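Local structure of SC_2cx5 (Thermus thermophilus, 3RIJ) at residues A[47-52]-A[62-67]; A[1-6]-A[129-134]; A[54-59]-A[80-85]. The protein serves as a computationally designed scaffold, built on an aminoacyl-tRNA editing-domain fold, that presents a grafted linear epitope of HIV. The protein carries 4 engineered substitutions. One frame throughout, in Å; residues are numbered along the deposited sequence.

Interaction 1. Residues A[47-52]-A[62-67]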
loop_
_atom_site.group_PDB
_atom_site.type_symbol
_atom_site.label_atom_id
_atom_site.label_comp_id
_atom_site.label_asym_id
_atom_site.label_seq_id
_atom_site.Cartn_x
_atom_site.Cartn_y
_atom_site.Cartn_z
ATOM N N ILE A 47 6.122 -7.509 0.358
ATOM C CA ILE A 47 5.811 -6.289 -0.362
ATOM C C ILE A 47 4.316 -6.005 -0.160
ATOM O O ILE A 47 3.496 -6.932 -0.128
ATOM C CB ILE A 47 6.104 -6.450 -1.868
ATOM C CG1 ILE A 47 7.574 -6.826 -2.078
ATOM C CG2 ILE A 47 5.742 -5.159 -2.616
ATOM C CD1 ILE A 47 8.557 -5.753 -1.695
ATOM N N VAL A 48 3.968 -4.733 -0.021
ATOM C CA VAL A 48 2.580 -4.348 0.189
ATOM C C VAL A 48 1.989 -3.588 -0.984
ATOM O O VAL A 48 2.475 -2.535 -1.325
ATOM C CB VAL A 48 2.444 -3.466 1.432
ATOM C CG1 VAL A 48 1.001 -3.069 1.640
ATOM C CG2 VAL A 48 2.956 -4.201 2.625
ATOM N N LYS A 49 0.935 -4.136 -1.590
ATOM C CA LYS A 49 0.230 -3.493 -2.708
ATOM C C LYS A 49 -0.966 -2.709 -2.181
ATOM O O LYS A 49 -1.798 -3.248 -1.458
ATOM C CB LYS A 49 -0.276 -4.536 -3.698
ATOM C CG LYS A 49 0.830 -5.259 -4.464
ATOM C CD LYS A 49 0.260 -6.403 -5.267
ATOM C CE LYS A 49 -0.455 -7.407 -4.355
ATOM N NZ LYS A 49 -1.178 -8.463 -5.128
ATOM N N SER A 50 -1.025 -1.430 -2.536
ATOM C CA SER A 50 -2.112 -0.541 -2.125
ATOM C C SER A 50 -3.145 -0.492 -3.238
ATOM O O SER A 50 -3.007 0.287 -4.179
ATOM C CB SER A 50 -1.580 0.869 -1.873
ATOM O OG SER A 50 -0.655 0.867 -0.808
ATOM N N LEU A 51 -4.174 -1.325 -3.123
ATOM C CA LEU A 51 -5.237 -1.412 -4.121
ATOM C C LEU A 51 -6.468 -0.564 -3.783
ATOM O O LEU A 51 -7.041 -0.676 -2.682
ATOM C CB LEU A 51 -5.641 -2.879 -4.288
ATOM C CG LEU A 51 -4.683 -3.820 -5.041
ATOM C CD1 LEU A 51 -3.282 -3.226 -5.154
ATOM C CD2 LEU A 51 -4.642 -5.165 -4.311
ATOM N N VAL A 52 -6.869 0.271 -4.744
ATOM C CA VAL A 52 -8.028 1.155 -4.582
ATOM C C VAL A 52 -9.275 0.618 -5.256
ATOM O O VAL A 52 -9.295 0.378 -6.466
ATOM C CB VAL A 52 -7.786 2.554 -5.172
ATOM C CG1 VAL A 52 -9.067 3.370 -5.085
ATOM C CG2 VAL A 52 -6.680 3.263 -4.416
ATOM N N PHE A 62 -7.042 -1.134 -0.094
ATOM C CA PHE A 62 -6.728 -2.506 0.278
ATOM C C PHE A 62 -5.208 -2.747 0.188
ATOM O O PHE A 62 -4.623 -2.666 -0.887
ATOM C CB PHE A 62 -7.479 -3.495 -0.616
ATOM C CG PHE A 62 -8.945 -3.585 -0.312
ATOM C CD1 PHE A 62 -9.880 -2.878 -1.069
ATOM C CD2 PHE A 62 -9.390 -4.328 0.776
ATOM C CE1 PHE A 62 -11.222 -2.912 -0.738
ATOM C CE2 PHE A 62 -10.738 -4.364 1.114
ATOM C CZ PHE A 62 -11.655 -3.656 0.360
ATOM N N LEU A 63 -4.591 -3.020 1.334
ATOM C CA LEU A 63 -3.154 -3.280 1.446
ATOM C C LEU A 63 -3.034 -4.805 1.431
ATOM O O LEU A 63 -3.362 -5.472 2.410
ATOM C CB LEU A 63 -2.626 -2.698 2.769
ATOM C CG LEU A 63 -3.011 -1.240 3.015
ATOM C CD1 LEU A 63 -2.731 -0.856 4.435
ATOM C CD2 LEU A 63 -2.240 -0.346 2.064
ATOM N N VAL A 64 -2.559 -5.345 0.312
ATOM C CA VAL A 64 -2.472 -6.793 0.108
ATOM C C VAL A 64 -1.067 -7.352 -0.025
ATOM O O VAL A 64 -0.158 -6.694 -0.542
ATOM C CB VAL A 64 -3.269 -7.211 -1.165
ATOM C CG1 VAL A 64 -3.270 -8.744 -1.318
ATOM C CG2 VAL A 64 -4.701 -6.658 -1.100
ATOM N N SER A 65 -0.905 -8.589 0.440
ATOM C CA SER A 65 0.379 -9.275 0.389
ATOM C C SER A 65 0.810 -9.491 -1.053
ATOM O O SER A 65 0.018 -9.934 -1.890
ATOM C CB SER A 65 0.294 -10.629 1.109
ATOM O OG SER A 65 1.517 -11.338 1.022
ATOM N N GLY A 66 2.076 -9.176 -1.333
ATOM C CA GLY A 66 2.617 -9.338 -2.673
ATOM C C GLY A 66 2.454 -10.726 -3.275
ATOM O O GLY A 66 2.398 -10.875 -4.499
ATOM N N LYS A 67 2.376 -11.747 -2.428
ATOM C CA LYS A 67 2.205 -13.106 -2.923
ATOM C C LYS A 67 0.735 -13.489 -2.984
ATOM O O LYS A 67 0.406 -14.591 -3.417
ATOM C CB LYS A 67 2.917 -14.102 -2.012
ATOM C CG LYS A 67 2.202 -14.321 -0.713
ATOM C CD LYS A 67 2.843 -15.411 0.096
ATOM C CE LYS A 67 2.038 -15.659 1.348
ATOM N NZ LYS A 67 1.990 -14.447 2.214
#
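L51 and V64 meet diagonally across an antiparallel hairpin, L51 CD2 lying 3.5 Å from V64 CG2, with the two side chains crossing at about a right angle. V64 turns CG1 anti to its backbone N (chi1 -176°), which puts CG2 beside that N and within reach of the leucine. L51 CD2 reaches V64 with chi2 at 17°, away from the staggered positions. On the same face K49 reaches across toward the partner strand, bending at chi3; its CE sits 3.6 Å from S65 O, and NZ goes on to bond N68 O. F62 shares this face only at its root: L51 O lies at the edge of its ring, near the ring plane and 3.5 Å from F62 CB, while the ring itself leads off toward Y114. V48, S50, L63 and S65 occupy the other face. There V48 CG1 touches L63 CB at 3.8 Å, and the far branch of L63 swings to S50, where CD2 packs 3.5 Å from OG. That hydroxyl is also bonded to V102 O, so the leucine methyl lies against an oxygen whose polar need is met elsewhere.

Between the two layers of side chains, K49 with V64 and L51 with F62 form the hydrogen-bonded pairs. F62 N reaches L51 O at 2.6 Å, and V64 N reaches K49 O at 2.8 Å. Where the strand ends, G66 N still bonds I47 O, but bent to 135°.

The pairing joins strands 47-55 and 58-65 near the centre of the chain. Strand 125-128 runs parallel to 47-55 and strand 113-116 parallel to 58-65, so the hairpin is flanked within the mixed sheet, while L143 of helix 140-147 packs on V48 and L63.

Interaction 2. Residues A[1-6]-A[129-134]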
loop_
_atom_site.group_PDB
_atom_site.type_symbol
_atom_site.label_atom_id
_atom_site.label_comp_id
_atom_site.label_asym_id
_atom_site.label_seq_id
_atom_site.Cartn_x
_atom_site.Cartn_y
_atom_site.Cartn_z
ATOM N N SER A 1 19.186 11.405 -5.365
ATOM C CA SER A 1 18.049 12.272 -4.947
ATOM C C SER A 1 16.690 11.637 -5.236
ATOM O O SER A 1 16.447 11.118 -6.327
ATOM C CB SER A 1 18.136 13.632 -5.648
ATOM O OG SER A 1 19.324 14.325 -5.296
ATOM N N LEU A 2 15.802 11.701 -4.249
ATOM C CA LEU A 2 14.460 11.139 -4.361
ATOM C C LEU A 2 13.536 12.112 -5.092
ATOM O O LEU A 2 13.791 13.318 -5.129
ATOM C CB LEU A 2 13.917 10.821 -2.965
ATOM C CG LEU A 2 14.817 9.912 -2.105
ATOM C CD1 LEU A 2 16.095 10.643 -1.704
ATOM C CD2 LEU A 2 14.056 9.472 -0.861
ATOM N N SER A 3 12.461 11.586 -5.667
ATOM C CA SER A 3 11.521 12.403 -6.435
ATOM C C SER A 3 10.595 13.247 -5.571
ATOM O O SER A 3 10.525 13.066 -4.355
ATOM C CB SER A 3 10.659 11.512 -7.317
ATOM O OG SER A 3 9.469 11.185 -6.622
ATOM N N PRO A 4 9.850 14.173 -6.198
ATOM C CA PRO A 4 8.941 15.007 -5.409
ATOM C C PRO A 4 7.941 14.124 -4.659
ATOM O O PRO A 4 7.704 14.315 -3.469
ATOM C CB PRO A 4 8.257 15.884 -6.468
ATOM C CG PRO A 4 9.254 15.940 -7.582
ATOM C CD PRO A 4 9.774 14.523 -7.627
ATOM N N SER A 5 7.367 13.159 -5.373
ATOM C CA SER A 5 6.391 12.239 -4.807
ATOM C C SER A 5 6.955 11.421 -3.652
ATOM O O SER A 5 6.240 11.097 -2.697
ATOM C CB SER A 5 5.857 11.297 -5.892
ATOM O OG SER A 5 5.120 11.994 -6.880
ATOM N N ALA A 6 8.235 11.083 -3.741
ATOM C CA ALA A 6 8.874 10.306 -2.684
ATOM C C ALA A 6 9.086 11.200 -1.473
ATOM O O ALA A 6 9.045 10.746 -0.333
ATOM C CB ALA A 6 10.211 9.751 -3.166
ATOM N N GLY A 129 6.424 3.793 -1.702
ATOM C CA GLY A 129 6.646 5.152 -1.247
ATOM C C GLY A 129 6.445 6.251 -2.285
ATOM O O GLY A 129 7.129 7.275 -2.226
ATOM N N GLY A 130 5.532 6.070 -3.236
ATOM C CA GLY A 130 5.324 7.133 -4.204
ATOM C C GLY A 130 5.321 6.780 -5.682
ATOM O O GLY A 130 4.449 7.253 -6.432
ATOM N N THR A 131 6.311 6.001 -6.112
ATOM C CA THR A 131 6.395 5.559 -7.499
ATOM C C THR A 131 6.773 4.091 -7.523
ATOM O O THR A 131 7.098 3.502 -6.499
ATOM C CB THR A 131 7.469 6.300 -8.294
ATOM O OG1 THR A 131 8.754 6.043 -7.722
ATOM C CG2 THR A 131 7.181 7.779 -8.311
ATOM N N PRO A 132 6.717 3.467 -8.702
ATOM C CA PRO A 132 7.076 2.053 -8.769
ATOM C C PRO A 132 8.503 1.818 -8.306
ATOM O O PRO A 132 8.862 0.681 -8.031
ATOM C CB PRO A 132 6.877 1.725 -10.250
ATOM C CG PRO A 132 5.717 2.623 -10.625
ATOM C CD PRO A 132 6.154 3.925 -9.986
ATOM N N ARG A 133 9.312 2.884 -8.225
ATOM C CA ARG A 133 10.713 2.738 -7.811
ATOM C C ARG A 133 11.056 3.323 -6.445
ATOM O O ARG A 133 12.188 3.793 -6.226
ATOM C CB ARG A 133 11.664 3.315 -8.875
ATOM C CG ARG A 133 11.168 4.539 -9.650
ATOM C CD ARG A 133 11.331 5.804 -8.855
ATOM N NE ARG A 133 12.003 6.853 -9.616
ATOM C CZ ARG A 133 12.193 8.082 -9.151
ATOM N NH1 ARG A 133 11.756 8.396 -7.936
ATOM N NH2 ARG A 133 12.803 8.995 -9.892
ATOM N N ALA A 134 10.099 3.279 -5.520
ATOM C CA ALA A 134 10.351 3.774 -4.166
ATOM C C ALA A 134 9.638 2.840 -3.188
ATOM O O ALA A 134 8.555 2.324 -3.482
ATOM C CB ALA A 134 9.838 5.221 -4.010
#
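The N-terminal end of helix 4-16 rests, through S3, S5 and A6, on the tight connection G129-A134 that joins strands 125-128 and 134-138 of a beta hairpin. This is packing of a capped helix start against a turn, with partly buried surfaces and contacts that are mostly van der Waals in kind. S3 is the N-cap: its OG takes the amide of A6 at 3.1 Å, which closes the first helical turn and holds OG in place over the helix start. On the other side T131 to A134 form a type I beta turn, and A134 O in turn receives G129 N at 3.1 Å, drawing the ends of the connection together. T131 OG1 faces R133 N in the geometry of an ST turn, although the position of that nitrogen is less certain.

With chi1 at 62°, T131 holds OG1 within its own turn and presents its methyl to the helix, where CG2 lies loosely against both serines, 4.4 Å from S3 OG and 4.5 Å from S5 CB. R133 bends at chi2 and chi3 to bring its guanidinium back to the cap. NH1 comes obliquely to within 3.4 Å of S3 CB, and S3 N lies at the edge of the guanidinium, in its plane. The charge of R133 is met by a salt bridge from NH1 to E25 of strand 23-25, so the arginine lies between that strand and the helix start.

G130, with positive phi (130°), lies beside the helix start, its CA 5.0 Å from A6 CA. Just before it the carbonyl of G129 points at the helix, and A6 CA directs its hydrogen almost straight at G129 O, 3.5 Å away with 165° at the hydrogen.

Interaction 3. Residues A[54-59]-A[80-85]. Engineered in segment 54-59: G54 (natural residue Val).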
loop_
_atom_site.group_PDB
_atom_site.type_symbol
_atom_site.label_atom_id
_atom_site.label_comp_id
_atom_site.label_asym_id
_atom_site.label_seq_id
_atom_site.Cartn_x
_atom_site.Cartn_y
_atom_site.Cartn_z
ATOM N N GLY A 54 -13.659 1.150 -5.442
ATOM C CA GLY A 54 -14.695 2.138 -5.195
ATOM C C GLY A 54 -16.063 1.563 -4.865
ATOM O O GLY A 54 -16.649 0.793 -5.648
ATOM N N GLY A 55 -16.570 1.946 -3.697
ATOM C CA GLY A 55 -17.871 1.481 -3.256
ATOM C C GLY A 55 -18.948 2.520 -3.514
ATOM O O GLY A 55 -18.717 3.506 -4.219
ATOM N N GLU A 56 -20.121 2.318 -2.922
ATOM C CA GLU A 56 -21.242 3.237 -3.111
ATOM C C GLU A 56 -21.005 4.593 -2.458
ATOM O O GLU A 56 -21.286 5.637 -3.060
ATOM C CB GLU A 56 -22.546 2.589 -2.593
ATOM C CG GLU A 56 -23.064 1.442 -3.487
ATOM C CD GLU A 56 -24.152 0.608 -2.834
ATOM O OE1 GLU A 56 -23.925 0.149 -1.690
ATOM O OE2 GLU A 56 -25.219 0.414 -3.468
ATOM N N LYS A 57 -20.472 4.591 -1.240
ATOM C CA LYS A 57 -20.238 5.853 -0.549
ATOM C C LYS A 57 -18.777 6.205 -0.373
ATOM O O LYS A 57 -18.358 6.601 0.730
ATOM C CB LYS A 57 -20.931 5.823 0.815
ATOM C CG LYS A 57 -20.768 4.491 1.525
ATOM C CD LYS A 57 -22.121 3.860 1.881
ATOM C CE LYS A 57 -22.580 4.331 3.260
ATOM N NZ LYS A 57 -23.880 5.047 3.223
ATOM N N GLY A 58 -18.005 6.076 -1.448
ATOM C CA GLY A 58 -16.603 6.420 -1.348
ATOM C C GLY A 58 -15.645 5.325 -1.758
ATOM O O GLY A 58 -16.048 4.220 -2.144
ATOM N N ALA A 59 -14.358 5.637 -1.652
ATOM C CA ALA A 59 -13.303 4.706 -2.021
ATOM C C ALA A 59 -12.722 4.007 -0.810
ATOM O O ALA A 59 -12.793 4.523 0.300
ATOM C CB ALA A 59 -12.187 5.447 -2.764
ATOM N N GLY A 80 -19.604 -3.975 2.842
ATOM C CA GLY A 80 -21.027 -4.063 3.099
ATOM C C GLY A 80 -21.825 -3.828 1.833
ATOM O O GLY A 80 -23.027 -3.548 1.885
ATOM N N GLY A 81 -21.146 -3.934 0.693
ATOM C CA GLY A 81 -21.791 -3.730 -0.591
ATOM C C GLY A 81 -20.875 -3.946 -1.788
ATOM O O GLY A 81 -19.706 -4.327 -1.632
ATOM N N PRO A 82 -21.383 -3.704 -3.012
ATOM C CA PRO A 82 -20.590 -3.879 -4.231
ATOM C C PRO A 82 -19.416 -2.900 -4.348
ATOM O O PRO A 82 -19.472 -1.769 -3.850
ATOM C CB PRO A 82 -21.624 -3.715 -5.340
ATOM C CG PRO A 82 -22.590 -2.740 -4.738
ATOM C CD PRO A 82 -22.745 -3.239 -3.332
ATOM N N LEU A 83 -18.353 -3.360 -4.999
ATOM C CA LEU A 83 -17.143 -2.576 -5.190
ATOM C C LEU A 83 -16.736 -2.540 -6.657
ATOM O O LEU A 83 -17.059 -3.442 -7.422
ATOM C CB LEU A 83 -15.991 -3.173 -4.370
ATOM C CG LEU A 83 -15.930 -3.041 -2.847
ATOM C CD1 LEU A 83 -14.732 -3.817 -2.316
ATOM C CD2 LEU A 83 -15.808 -1.568 -2.475
ATOM N N LEU A 84 -16.003 -1.496 -7.020
ATOM C CA LEU A 84 -15.516 -1.288 -8.382
ATOM C C LEU A 84 -14.015 -1.080 -8.290
ATOM O O LEU A 84 -13.546 -0.165 -7.616
ATOM C CB LEU A 84 -16.156 -0.031 -8.989
ATOM C CG LEU A 84 -16.632 -0.019 -10.446
ATOM C CD1 LEU A 84 -17.175 1.371 -10.802
ATOM C CD2 LEU A 84 -15.499 -0.382 -11.365
ATOM N N GLU A 85 -13.259 -1.934 -8.961
ATOM C CA GLU A 85 -11.809 -1.812 -8.955
ATOM C C GLU A 85 -11.482 -0.471 -9.600
ATOM O O GLU A 85 -11.841 -0.232 -10.741
ATOM C CB GLU A 85 -11.182 -2.953 -9.767
ATOM C CG GLU A 85 -9.661 -2.955 -9.802
ATOM C CD GLU A 85 -9.093 -4.093 -10.644
ATOM O OE1 GLU A 85 -7.857 -4.211 -10.736
ATOM O OE2 GLU A 85 -9.884 -4.873 -11.220
HETATM O O HOH W 1 -21.134 -0.501 -2.006
#
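One water is gripped by three groups and bridges E56 to P82. It accepts from E56 N at 3.1 Å and donates to both E56 OE1 (2.9 Å) and P82 O (2.8 Å). E56 therefore holds the water from backbone and carboxylate at once; CG stands beside its own backbone N (chi1 -72°) and the chain beyond is extended, which carries the acid over to the proline. There its side chain crosses the ring obliquely, with OE1 3.9 Å from P82 CD. The acidic end may be stabilised by the donated water bond.

Next to the water bridge, direct backbone bonds take over. G54 N reaches L84 O at 2.5 Å and nearly straight (168°). The return bond, from L84 N to G54 O at 2.7 Å, is more bent at 134°. G54 is an engineered glycine (valine in the natural sequence) and offers backbone alone; L84 CB lies 3.5 Å from G54 O. L83 CD2 packs against G55, 3.8 Å from its CA, and the same side chain packs on Y60 and F62 of strand 58-65, so L83 ties segment 80-85 to both strands of the hairpin.

The hairpin end is closed separately by G55 N bonding G58 O, around E56 and K57. On the partner side, G80 leaves helix 72-79 with positive phi, and the chain runs through P82 into strand 84-85. The arrangement is a short antiparallel strand pairing, strand 84-85 against the end of strand 47-55 at the tip of a beta hairpin, within the mixed sheet of the editing-domain fold.

Starting at the N terminus, residues 1-6 meet 129-134 in interaction 2, which closes a long loop and ties the start of helix 4-16 to the turn between strands 125-128 and 134-138. Interactions 1 and 3 are both nested inside that loop. Interaction 1 closes the hairpin of strands 47-55 and 58-65 near the centre of the chain. Interaction 3 crosses it in sequence, since 54-59 falls between the segments of interaction 1 and 80-85 after them; it adds strand 84-85 at the hairpin's far end. Their centres are about 17 Å apart, yet they touch where F62 packs on L83. Interaction 2 touches neither.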